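Local atomic coordinates of BH0493 protein (Bacillus halodurans C-125, PDB entry 2QEE), a protein that binds zinc and, as a putative member of the amidohydrolase superfamily, probably carries out metal-dependent chemistry on a small-molecule substrate. Residues 16-21 and 400-405; 83-88 and 97-102; 155-158 and 162-165; 228-233 and 240-245. All coordinates share one frame; numbering follows the deposited sequence.

Contact 1 (16-21 and 400-405); sequences KNAVNN and RDVADL
No flat side chain takes part where A18 and V19 meet V402; the guanidinium of R400 and the carboxylate of D401, two flat groups of 400-405, are paired with each other on another side of helix 395-414. R400 presents its edge, with NE and NH2 each 3.2 Å from D401 OD1. The oxygen lies close to the guanidinium plane, but both nitrogens come to it from one face of the carboxylate: NE from 45° above the plane, NH2 nearer to it on the syn side. The contact itself is aliphatic. V402 points at helix 8-21 and spreads its two methyls over the A18-V19 step. CG1, anti to the backbone N (chi1 168°), runs against the main chain, 3.7 Å from A18 O and 3.9 Å from V19 CA. The other methyl, CG2, meets V19 CG2 at 3.9 Å, and the two valines cross at about a right angle. A18 CB, which also faces the opposite helix, is a looser neighbour at 4.3 Å from V402 CG2. No hydrogen bond passes between the segments, whose nearest CA atoms, those of V19 and V402, lie 6.2 Å apart. L379 of helix 363-388 touches both valines, while K372 and N138 take up carbonyl oxygens at the end of helix 8-21. D401 OD2 is hydrogen-bonded to Y383 OH of its own chain and to S89 OG of the second subunit, whose I86 O accepts from R400 NH1. The contact thus joins N-terminal helix 8-21 to C-terminal helix 395-414, with helix 363-388 packed against both.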
loop_
_atom_site.group_PDB
_atom_site.type_symbol
_atom_site.label_atom_id
_atom_site.label_comp_id
_atom_site.label_asym_id
_atom_site.label_seq_id
_atom_site.Cartn_x
_atom_site.Cartn_y
_atom_site.Cartn_z
ATOM N N LYS C 16 -23.669 4.626 -13.784
ATOM C CA LYS C 16 -23.864 3.167 -13.829
ATOM C C LYS C 16 -24.440 2.728 -15.184
ATOM O O LYS C 16 -23.969 1.739 -15.785
ATOM C CB LYS C 16 -24.748 2.712 -12.690
ATOM C CG LYS C 16 -24.048 2.764 -11.393
ATOM C CD LYS C 16 -25.066 2.584 -10.264
ATOM C CE LYS C 16 -24.430 3.018 -8.952
ATOM N NZ LYS C 16 -25.223 2.732 -7.717
ATOM N N ASN C 17 -25.437 3.451 -15.687
ATOM C CA ASN C 17 -25.973 3.104 -16.995
ATOM C C ASN C 17 -24.937 3.248 -18.117
ATOM O O ASN C 17 -24.858 2.349 -18.980
ATOM C CB ASN C 17 -27.199 3.969 -17.333
ATOM C CG ASN C 17 -28.405 3.665 -16.462
ATOM O OD1 ASN C 17 -29.328 4.496 -16.385
ATOM N ND2 ASN C 17 -28.452 2.479 -15.853
ATOM N N ALA C 18 -24.196 4.351 -18.160
ATOM C CA ALA C 18 -23.176 4.563 -19.174
ATOM C C ALA C 18 -22.128 3.409 -19.140
ATOM O O ALA C 18 -21.761 2.829 -20.203
ATOM C CB ALA C 18 -22.513 5.881 -18.955
ATOM N N VAL C 19 -21.672 3.063 -17.927
ATOM C CA VAL C 19 -20.640 2.007 -17.755
ATOM C C VAL C 19 -21.177 0.664 -18.207
ATOM O O VAL C 19 -20.535 -0.048 -19.011
ATOM C CB VAL C 19 -20.188 1.964 -16.290
ATOM C CG1 VAL C 19 -19.305 0.755 -16.066
ATOM C CG2 VAL C 19 -19.273 3.172 -16.021
ATOM N N ASN C 20 -22.404 0.362 -17.796
ATOM C CA ASN C 20 -23.024 -0.917 -18.167
ATOM C C ASN C 20 -23.265 -1.021 -19.648
ATOM O O ASN C 20 -23.039 -2.077 -20.220
ATOM C CB ASN C 20 -24.298 -1.173 -17.373
ATOM C CG ASN C 20 -23.985 -1.499 -15.895
ATOM O OD1 ASN C 20 -22.859 -1.893 -15.577
ATOM N ND2 ASN C 20 -24.972 -1.348 -15.007
ATOM N N ASN C 21 -23.690 0.070 -20.272
ATOM C CA ASN C 21 -23.999 0.082 -21.693
ATOM C C ASN C 21 -22.836 0.236 -22.674
ATOM O O ASN C 21 -23.000 -0.017 -23.888
ATOM C CB ASN C 21 -25.011 1.211 -21.964
ATOM C CG ASN C 21 -26.345 0.923 -21.362
ATOM O OD1 ASN C 21 -26.708 -0.234 -21.174
ATOM N ND2 ASN C 21 -27.099 1.982 -21.037
ATOM N N ARG C 400 -18.759 9.840 -23.247
ATOM C CA ARG C 400 -17.498 10.010 -23.932
ATOM C C ARG C 400 -16.327 9.461 -23.071
ATOM O O ARG C 400 -15.452 8.707 -23.530
ATOM C CB ARG C 400 -17.297 11.496 -24.202
ATOM C CG ARG C 400 -15.960 11.815 -24.711
ATOM C CD ARG C 400 -15.643 13.284 -24.589
ATOM N NE ARG C 400 -15.574 13.664 -23.164
ATOM C CZ ARG C 400 -15.600 14.924 -22.762
ATOM N NH1 ARG C 400 -15.675 15.895 -23.681
ATOM N NH2 ARG C 400 -15.542 15.207 -21.463
ATOM N N ASP C 401 -16.276 9.876 -21.810
ATOM C CA ASP C 401 -15.178 9.467 -20.923
ATOM C C ASP C 401 -15.218 7.940 -20.745
ATOM O O ASP C 401 -14.143 7.310 -20.689
ATOM C CB ASP C 401 -15.335 10.109 -19.523
ATOM C CG ASP C 401 -15.218 11.654 -19.513
ATOM O OD1 ASP C 401 -14.638 12.278 -20.401
ATOM O OD2 ASP C 401 -15.821 12.224 -18.570
ATOM N N VAL C 402 -16.416 7.374 -20.570
ATOM C CA VAL C 402 -16.583 5.951 -20.358
ATOM C C VAL C 402 -16.107 5.190 -21.609
ATOM O O VAL C 402 -15.410 4.175 -21.518
ATOM C CB VAL C 402 -18.034 5.581 -19.937
ATOM C CG1 VAL C 402 -18.272 4.066 -20.005
ATOM C CG2 VAL C 402 -18.293 6.079 -18.490
ATOM N N ALA C 403 -16.427 5.755 -22.780
ATOM C CA ALA C 403 -15.961 5.121 -24.028
ATOM C C ALA C 403 -14.426 5.175 -24.105
ATOM O O ALA C 403 -13.806 4.208 -24.587
ATOM C CB ALA C 403 -16.617 5.804 -25.243
ATOM N N ASP C 404 -13.802 6.264 -23.657
ATOM C CA ASP C 404 -12.352 6.361 -23.637
ATOM C C ASP C 404 -11.769 5.259 -22.767
ATOM O O ASP C 404 -10.889 4.497 -23.200
ATOM C CB ASP C 404 -11.909 7.736 -23.112
ATOM C CG ASP C 404 -12.032 8.836 -24.173
ATOM O OD1 ASP C 404 -12.065 8.511 -25.386
ATOM O OD2 ASP C 404 -12.092 10.031 -23.794
ATOM N N LEU C 405 -12.296 5.138 -21.561
ATOM C CA LEU C 405 -11.721 4.203 -20.595
ATOM C C LEU C 405 -11.899 2.747 -21.036
ATOM O O LEU C 405 -10.973 1.963 -20.847
ATOM C CB LEU C 405 -12.392 4.363 -19.219
ATOM C CG LEU C 405 -12.071 5.736 -18.567
ATOM C CD1 LEU C 405 -13.026 5.925 -17.403
ATOM C CD2 LEU C 405 -10.578 5.751 -18.058
#

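Contact 2 (83-88 and 97-102); sequences ELFIKR and GVLTCL
F85 meets V98 and L99 with the CD1-CE1-CZ side of its ring, which projects from helix 73-86 at helix 93-104. L99 is placed at the ring edge, near its plane: CD2 is 3.8 Å from F85 CE1 and 4.0 Å from F85 CD1. The two side chains run past each other in opposite directions. The end of L99 comes nearer to F85 than its root does. V98 approaches differently. Its axis is oblique to that of the phenyl group, and it is the branch carbon CB, rather than a methyl, that comes within 3.9 Å of F85 CZ. The backbones stay 9.8 Å apart between the CA atoms of F85 and L99, a gap bridged by side chains alone. W81 stacks on the F85 ring, P90 touches both F85 and L99, and W391 of the third subunit packs on the same two residues. Away from the contact, R88 NH1 is hydrogen-bonded to E83 O (2.9 Å) and in a salt bridge with E83 OE1 (2.8 Å), tying R88 back to E83, five residues earlier. These are two consecutive helices, joined by a short loop and packed through an aromatic side chain, within the helical region between strands 24-26 and 139-143.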
loop_
_atom_site.group_PDB
_atom_site.type_symbol
_atom_site.label_atom_id
_atom_site.label_comp_id
_atom_site.label_asym_id
_atom_site.label_seq_id
_atom_site.Cartn_x
_atom_site.Cartn_y
_atom_site.Cartn_z
ATOM N N GLU C 83 -15.200 -28.491 -2.000
ATOM C CA GLU C 83 -14.241 -27.971 -1.021
ATOM C C GLU C 83 -14.359 -26.452 -0.855
ATOM O O GLU C 83 -14.180 -25.961 0.238
ATOM C CB GLU C 83 -12.804 -28.272 -1.448
ATOM C CG GLU C 83 -12.490 -29.824 -1.486
ATOM C CD GLU C 83 -12.092 -30.383 -0.115
ATOM O OE1 GLU C 83 -12.111 -29.647 0.884
ATOM O OE2 GLU C 83 -11.701 -31.583 -0.035
ATOM N N LEU C 84 -14.646 -25.749 -1.950
ATOM C CA LEU C 84 -14.625 -24.246 -1.892
ATOM C C LEU C 84 -16.010 -23.606 -1.890
ATOM O O LEU C 84 -16.138 -22.418 -1.603
ATOM C CB LEU C 84 -13.883 -23.713 -3.096
ATOM C CG LEU C 84 -12.400 -24.037 -3.239
ATOM C CD1 LEU C 84 -11.835 -23.296 -4.389
ATOM C CD2 LEU C 84 -11.586 -23.805 -1.921
ATOM N N PHE C 85 -17.043 -24.352 -2.257
ATOM C CA PHE C 85 -18.389 -23.801 -2.240
ATOM C C PHE C 85 -19.295 -24.430 -1.182
ATOM O O PHE C 85 -20.185 -23.751 -0.622
ATOM C CB PHE C 85 -19.057 -23.915 -3.629
ATOM C CG PHE C 85 -18.357 -23.154 -4.715
ATOM C CD1 PHE C 85 -18.973 -22.033 -5.267
ATOM C CD2 PHE C 85 -17.106 -23.567 -5.210
ATOM C CE1 PHE C 85 -18.347 -21.269 -6.272
ATOM C CE2 PHE C 85 -16.474 -22.869 -6.218
ATOM C CZ PHE C 85 -17.113 -21.701 -6.763
ATOM N N ILE C 86 -19.174 -25.755 -0.986
ATOM C CA ILE C 86 -20.068 -26.437 -0.046
ATOM C C ILE C 86 -19.516 -26.472 1.391
ATOM O O ILE C 86 -20.222 -26.146 2.340
ATOM C CB ILE C 86 -20.436 -27.903 -0.582
ATOM C CG1 ILE C 86 -21.012 -27.835 -1.997
ATOM C CG2 ILE C 86 -21.385 -28.620 0.342
ATOM C CD1 ILE C 86 -22.246 -26.842 -2.138
ATOM N N LYS C 87 -18.251 -26.867 1.568
ATOM C CA LYS C 87 -17.645 -27.026 2.893
ATOM C C LYS C 87 -17.164 -25.707 3.499
ATOM O O LYS C 87 -16.899 -25.654 4.684
ATOM C CB LYS C 87 -16.409 -27.950 2.787
ATOM C CG LYS C 87 -16.813 -29.444 2.483
ATOM C CD LYS C 87 -15.492 -30.210 2.356
ATOM C CE LYS C 87 -15.703 -31.699 2.248
ATOM N NZ LYS C 87 -14.379 -32.361 2.571
ATOM N N ARG C 88 -16.915 -24.697 2.646
ATOM C CA ARG C 88 -16.746 -23.319 3.109
ATOM C C ARG C 88 -17.539 -22.398 2.165
ATOM O O ARG C 88 -17.827 -22.775 1.021
ATOM C CB ARG C 88 -15.263 -22.880 3.170
ATOM C CG ARG C 88 -14.370 -23.697 4.082
ATOM C CD ARG C 88 -13.824 -24.914 3.287
ATOM N NE ARG C 88 -13.297 -25.983 4.172
ATOM C CZ ARG C 88 -12.828 -27.144 3.677
ATOM N NH1 ARG C 88 -12.873 -27.364 2.365
ATOM N NH2 ARG C 88 -12.336 -28.081 4.503
ATOM N N GLY C 97 -16.717 -15.073 -8.568
ATOM C CA GLY C 97 -16.791 -14.963 -10.024
ATOM C C GLY C 97 -17.541 -16.122 -10.693
ATOM O O GLY C 97 -18.358 -15.884 -11.580
ATOM N N VAL C 98 -17.262 -17.366 -10.282
ATOM C CA VAL C 98 -18.021 -18.515 -10.833
ATOM C C VAL C 98 -19.518 -18.297 -10.662
ATOM O O VAL C 98 -20.295 -18.496 -11.614
ATOM C CB VAL C 98 -17.554 -19.860 -10.218
ATOM C CG1 VAL C 98 -18.410 -21.077 -10.716
ATOM C CG2 VAL C 98 -16.058 -20.124 -10.549
ATOM N N LEU C 99 -19.945 -17.816 -9.495
ATOM C CA LEU C 99 -21.370 -17.599 -9.256
ATOM C C LEU C 99 -21.901 -16.475 -10.132
ATOM O O LEU C 99 -23.026 -16.605 -10.657
ATOM C CB LEU C 99 -21.596 -17.258 -7.777
ATOM C CG LEU C 99 -20.993 -18.306 -6.809
ATOM C CD1 LEU C 99 -21.348 -17.916 -5.377
ATOM C CD2 LEU C 99 -21.638 -19.664 -7.146
ATOM N N THR C 100 -21.143 -15.360 -10.267
ATOM C CA THR C 100 -21.602 -14.288 -11.176
ATOM C C THR C 100 -21.860 -14.806 -12.596
ATOM O O THR C 100 -22.843 -14.442 -13.231
ATOM C CB THR C 100 -20.592 -13.124 -11.133
ATOM O OG1 THR C 100 -20.624 -12.597 -9.790
ATOM C CG2 THR C 100 -20.942 -12.000 -12.185
ATOM N N CYS C 101 -20.980 -15.687 -13.075
ATOM C CA CYS C 101 -21.135 -16.300 -14.403
ATOM C C CYS C 101 -22.420 -17.112 -14.490
ATOM O O CYS C 101 -23.206 -16.930 -15.460
ATOM C CB CYS C 101 -19.954 -17.209 -14.696
ATOM S SG CYS C 101 -18.390 -16.314 -14.926
ATOM N N LEU C 102 -22.629 -18.022 -13.536
ATOM C CA LEU C 102 -23.840 -18.857 -13.557
ATOM C C LEU C 102 -25.096 -17.990 -13.577
ATOM O O LEU C 102 -26.013 -18.205 -14.376
ATOM C CB LEU C 102 -23.857 -19.790 -12.336
ATOM C CG LEU C 102 -22.748 -20.835 -12.308
ATOM C CD1 LEU C 102 -22.818 -21.464 -10.964
ATOM C CD2 LEU C 102 -23.064 -21.891 -13.440
#

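Contact 3 (155-158 and 162-165); sequences ISWL and QPDS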
loop_
_atom_site.group_PDB
_atom_site.type_symbol
_atom_site.label_atom_id
_atom_site.label_comp_id
_atom_site.label_asym_id
_atom_site.label_seq_id
_atom_site.Cartn_x
_atom_site.Cartn_y
_atom_site.Cartn_z
ATOM N N ILE C 155 -0.851 -24.111 -35.906
ATOM C CA ILE C 155 -1.530 -24.858 -37.002
ATOM C C ILE C 155 -2.626 -24.054 -37.719
ATOM O O ILE C 155 -2.608 -23.905 -38.969
ATOM C CB ILE C 155 -2.100 -26.205 -36.489
ATOM C CG1 ILE C 155 -0.935 -27.146 -36.118
ATOM C CG2 ILE C 155 -2.922 -26.873 -37.577
ATOM C CD1 ILE C 155 -1.326 -28.584 -35.679
ATOM N N SER C 156 -3.562 -23.531 -36.927
ATOM C CA SER C 156 -4.662 -22.743 -37.467
ATOM C C SER C 156 -4.121 -21.572 -38.293
ATOM O O SER C 156 -4.626 -21.277 -39.383
ATOM C CB SER C 156 -5.582 -22.260 -36.337
ATOM O OG SER C 156 -6.118 -23.353 -35.604
ATOM N N TRP C 157 -3.087 -20.900 -37.777
ATOM C CA TRP C 157 -2.492 -19.785 -38.467
ATOM C C TRP C 157 -1.917 -20.248 -39.792
ATOM O O TRP C 157 -2.140 -19.631 -40.823
ATOM C CB TRP C 157 -1.386 -19.154 -37.638
ATOM C CG TRP C 157 -1.990 -18.371 -36.449
ATOM C CD1 TRP C 157 -1.930 -18.705 -35.118
ATOM C CD2 TRP C 157 -2.762 -17.158 -36.528
ATOM N NE1 TRP C 157 -2.608 -17.753 -34.350
ATOM C CE2 TRP C 157 -3.118 -16.793 -35.194
ATOM C CE3 TRP C 157 -3.165 -16.331 -37.585
ATOM C CZ2 TRP C 157 -3.906 -15.649 -34.915
ATOM C CZ3 TRP C 157 -3.935 -15.189 -37.306
ATOM C CH2 TRP C 157 -4.284 -14.862 -35.962
ATOM N N LEU C 158 -1.142 -21.314 -39.710
ATOM C CA LEU C 158 -0.501 -21.863 -40.916
ATOM C C LEU C 158 -1.526 -22.416 -41.896
ATOM O O LEU C 158 -1.269 -22.401 -43.100
ATOM C CB LEU C 158 0.595 -22.867 -40.543
ATOM C CG LEU C 158 1.872 -22.245 -39.909
ATOM C CD1 LEU C 158 2.895 -23.301 -39.517
ATOM C CD2 LEU C 158 2.567 -21.105 -40.719
ATOM N N GLN C 162 -8.397 -17.271 -40.049
ATOM C CA GLN C 162 -8.399 -15.921 -39.524
ATOM C C GLN C 162 -9.442 -15.912 -38.437
ATOM O O GLN C 162 -10.497 -16.555 -38.566
ATOM C CB GLN C 162 -8.833 -14.927 -40.596
ATOM C CG GLN C 162 -7.756 -14.603 -41.600
ATOM C CD GLN C 162 -6.467 -14.241 -40.908
ATOM O OE1 GLN C 162 -6.368 -13.207 -40.232
ATOM N NE2 GLN C 162 -5.459 -15.102 -41.051
ATOM N N PRO C 163 -9.201 -15.104 -37.403
ATOM C CA PRO C 163 -10.220 -14.960 -36.352
ATOM C C PRO C 163 -11.431 -14.186 -36.904
ATOM O O PRO C 163 -11.268 -13.401 -37.849
ATOM C CB PRO C 163 -9.512 -14.089 -35.305
ATOM C CG PRO C 163 -8.497 -13.284 -36.094
ATOM C CD PRO C 163 -8.047 -14.202 -37.222
ATOM N N ASP C 164 -12.610 -14.357 -36.317
ATOM C CA ASP C 164 -13.691 -13.432 -36.702
ATOM C C ASP C 164 -13.413 -12.010 -36.234
ATOM O O ASP C 164 -12.439 -11.795 -35.493
ATOM C CB ASP C 164 -15.085 -13.947 -36.400
ATOM C CG ASP C 164 -15.485 -13.813 -34.971
ATOM O OD1 ASP C 164 -15.597 -12.687 -34.432
ATOM O OD2 ASP C 164 -15.765 -14.873 -34.424
ATOM N N SER C 165 -14.230 -11.060 -36.704
ATOM C CA SER C 165 -13.908 -9.640 -36.688
ATOM C C SER C 165 -13.889 -9.134 -35.242
ATOM O O SER C 165 -13.368 -8.052 -34.979
ATOM C CB SER C 165 -14.997 -8.857 -37.451
ATOM O OG SER C 165 -16.275 -9.219 -36.958
#
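W157 reaches across to Q162 and P163 with the six-membered part of its indole. Its CG lies anti to the carbonyl carbon (chi1 -73°), which carries the ring away from the helix backbone and brings CZ3 and CH2 to the loop that follows. CH2 is 4.0 Å from P163 CD, the ring carbon next to the proline nitrogen. The proline meets the indole obliquely, and the two side chains cross at about a right angle. Q162 arrives by a detour. Its CB points away from the helix, but the chain bends at chi2 (-50°) and folds back, bringing NE2 to 4.0 Å from W157 CZ3. The amide plane stands 64° from the indole plane, so the two groups are far from a parallel stack. No hydrogen bond links the segments. The glutamine sits at the exposed margin of the contact, whereas the tryptophan is buried. The CA atoms of W157 and Q162 lie 7.1 Å apart. F36 meets the indole edge-to-face, and M217 of helix 200-217 also touches it. The loop is fixed separately: Q162 O accepts from N35 ND2, D164 N donates to S33 OG, and D164 pairs with R166. Helix 151-158 connects strand 139-143 to its parallel neighbour 167-168, so W157 and P163 pack the end of the helix against the returning chain of a beta-alpha-beta crossover, the repeating unit of the barrel fold expected of an amidohydrolase.

Contact 4 (228-233 and 240-245); sequences PTFSFP and RIIRDC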
loop_
_atom_site.group_PDB
_atom_site.type_symbol
_atom_site.label_atom_id
_atom_site.label_comp_id
_atom_site.label_asym_id
_atom_site.label_seq_id
_atom_site.Cartn_x
_atom_site.Cartn_y
_atom_site.Cartn_z
ATOM N N PRO C 228 10.446 -10.212 -11.738
ATOM C CA PRO C 228 10.704 -9.044 -10.889
ATOM C C PRO C 228 12.100 -8.449 -11.079
ATOM O O PRO C 228 12.304 -7.253 -10.821
ATOM C CB PRO C 228 10.606 -9.623 -9.454
ATOM C CG PRO C 228 9.702 -10.874 -9.646
ATOM C CD PRO C 228 10.050 -11.429 -10.991
ATOM N N THR C 229 13.028 -9.289 -11.543
ATOM C CA THR C 229 14.408 -8.881 -11.784
ATOM C C THR C 229 14.622 -8.201 -13.147
ATOM O O THR C 229 15.745 -7.844 -13.486
ATOM C CB THR C 229 15.327 -10.141 -11.720
ATOM O OG1 THR C 229 14.769 -11.185 -12.535
ATOM C CG2 THR C 229 15.395 -10.648 -10.278
ATOM N N PHE C 230 13.573 -8.039 -13.934
ATOM C CA PHE C 230 13.706 -7.437 -15.265
ATOM C C PHE C 230 14.562 -6.197 -15.265
ATOM O O PHE C 230 14.290 -5.238 -14.529
ATOM C CB PHE C 230 12.338 -7.050 -15.851
ATOM C CG PHE C 230 12.436 -6.438 -17.217
ATOM C CD1 PHE C 230 12.967 -7.172 -18.278
ATOM C CD2 PHE C 230 11.991 -5.131 -17.444
ATOM C CE1 PHE C 230 13.069 -6.589 -19.562
ATOM C CE2 PHE C 230 12.084 -4.585 -18.752
ATOM C CZ PHE C 230 12.631 -5.311 -19.765
ATOM N N SER C 231 15.551 -6.185 -16.146
ATOM C CA SER C 231 16.361 -4.990 -16.292
ATOM C C SER C 231 16.598 -4.697 -17.771
ATOM O O SER C 231 16.546 -5.594 -18.613
ATOM C CB SER C 231 17.691 -5.116 -15.548
ATOM O OG SER C 231 18.599 -5.855 -16.324
ATOM N N PHE C 232 16.778 -3.419 -18.077
ATOM C CA PHE C 232 17.086 -3.010 -19.448
ATOM C C PHE C 232 17.784 -1.666 -19.413
ATOM O O PHE C 232 17.311 -0.738 -18.736
ATOM C CB PHE C 232 15.819 -2.903 -20.321
ATOM C CG PHE C 232 16.133 -2.679 -21.761
ATOM C CD1 PHE C 232 16.366 -1.379 -22.262
ATOM C CD2 PHE C 232 16.293 -3.776 -22.602
ATOM C CE1 PHE C 232 16.729 -1.187 -23.631
ATOM C CE2 PHE C 232 16.642 -3.586 -24.007
ATOM C CZ PHE C 232 16.856 -2.285 -24.494
ATOM N N PRO C 233 18.888 -1.512 -20.193
ATOM C CA PRO C 233 19.599 -2.464 -21.069
ATOM C C PRO C 233 20.119 -3.656 -20.268
ATOM O O PRO C 233 20.301 -3.573 -19.047
ATOM C CB PRO C 233 20.789 -1.662 -21.611
ATOM C CG PRO C 233 20.465 -0.207 -21.358
ATOM C CD PRO C 233 19.463 -0.161 -20.219
ATOM N N ARG C 240 19.403 -8.277 -25.758
ATOM C CA ARG C 240 19.856 -8.117 -27.164
ATOM C C ARG C 240 18.726 -8.205 -28.174
ATOM O O ARG C 240 18.681 -7.387 -29.130
ATOM C CB ARG C 240 20.986 -9.076 -27.541
ATOM C CG ARG C 240 22.245 -8.730 -26.797
ATOM C CD ARG C 240 23.456 -9.557 -27.258
ATOM N NE ARG C 240 23.304 -10.917 -26.783
ATOM C CZ ARG C 240 23.855 -11.389 -25.663
ATOM N NH1 ARG C 240 24.642 -10.637 -24.893
ATOM N NH2 ARG C 240 23.601 -12.632 -25.320
ATOM N N ILE C 241 17.825 -9.168 -27.975
ATOM C CA ILE C 241 16.673 -9.338 -28.854
ATOM C C ILE C 241 15.775 -8.086 -28.797
ATOM O O ILE C 241 15.368 -7.555 -29.832
ATOM C CB ILE C 241 15.884 -10.583 -28.542
ATOM C CG1 ILE C 241 16.734 -11.858 -28.828
ATOM C CG2 ILE C 241 14.583 -10.614 -29.391
ATOM C CD1 ILE C 241 16.084 -13.189 -28.290
ATOM N N ILE C 242 15.526 -7.560 -27.579
ATOM C CA ILE C 242 14.697 -6.351 -27.472
ATOM C C ILE C 242 15.349 -5.159 -28.162
ATOM O O ILE C 242 14.710 -4.482 -29.011
ATOM C CB ILE C 242 14.355 -6.005 -25.985
ATOM C CG1 ILE C 242 13.552 -7.149 -25.383
ATOM C CG2 ILE C 242 13.664 -4.597 -25.883
ATOM C CD1 ILE C 242 13.213 -6.958 -23.850
ATOM N N ARG C 243 16.629 -4.944 -27.864
ATOM C CA ARG C 243 17.413 -3.820 -28.429
ATOM C C ARG C 243 17.558 -3.930 -29.948
ATOM O O ARG C 243 17.229 -2.995 -30.694
ATOM C CB ARG C 243 18.816 -3.744 -27.812
ATOM C CG ARG C 243 19.646 -2.534 -28.234
ATOM C CD ARG C 243 21.145 -2.703 -27.907
ATOM N NE ARG C 243 21.700 -3.952 -28.439
ATOM C CZ ARG C 243 22.703 -4.655 -27.882
ATOM N NH1 ARG C 243 23.283 -4.246 -26.777
ATOM N NH2 ARG C 243 23.112 -5.788 -28.443
ATOM N N ASP C 244 18.028 -5.084 -30.399
ATOM C CA ASP C 244 18.439 -5.226 -31.800
ATOM C C ASP C 244 17.318 -5.602 -32.750
ATOM O O ASP C 244 17.439 -5.349 -33.953
ATOM C CB ASP C 244 19.558 -6.272 -31.946
ATOM C CG ASP C 244 20.856 -5.857 -31.306
ATOM O OD1 ASP C 244 21.076 -4.651 -31.054
ATOM O OD2 ASP C 244 21.671 -6.790 -31.046
ATOM N N CYS C 245 16.242 -6.219 -32.251
ATOM C CA CYS C 245 15.225 -6.791 -33.112
ATOM C C CYS C 245 13.846 -6.212 -32.832
ATOM O O CYS C 245 13.167 -5.696 -33.722
ATOM C CB CYS C 245 15.179 -8.323 -32.994
ATOM S SG CYS C 245 16.821 -9.145 -33.215
#
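F230 is the first residue of 228-233 to touch the helix: its edge, at CE1, comes to 4.3 Å from I242 CD1, the end of the isoleucine chain. Two residues on, F232 makes the closer approach. Its CG is anti to the backbone N (chi1 -172°), and the ring extends toward the helix so that CE2 lies 3.7 Å from I242 CG2 and 3.9 Å from I242 CB. The same end of the ring reaches the next residue, with CZ 4.1 Å from R243 CB and the backbone N of R243 near the ring plane at the edge. I242 is therefore used twice, by its CD1 for F230 and its CG2 branch for F232. L289 of helix 284-292 also touches F232. R243 lends only its root to the contact; its chain bends at chi3 and leads off to D244 in a side-on salt bridge with one nitrogen to each carboxylate oxygen, NE 2.8 Å from D244 OD1 and NH2 3.1 Å from D244 OD2. With no hydrogen bond between the segments, the loop is held to helix 237-253 by apolar packing, and the arginine's charge is engaged by D244 to one side of the phenylalanines.

Contact 1 opens first and closes last: it starts on the N-terminal helix 8-21 and ends on helix 395-414, so the chain between, and with it the other three contacts, lies within a single long loop. Those three are short-range and follow one another without crossing. Contact 2 joins two consecutive helices of the region preceding strand 139-143. Contact 3 comes after that strand and closes just before strand 167-168, between helix 151-158 and the loop leading to the strand, and contact 4 binds the loop after strand 222-226 to helix 237-253. None touches another. Contact 4 lies across the chain's centre from contacts 1 and 2, the latter's centre being about 42 Å from its own.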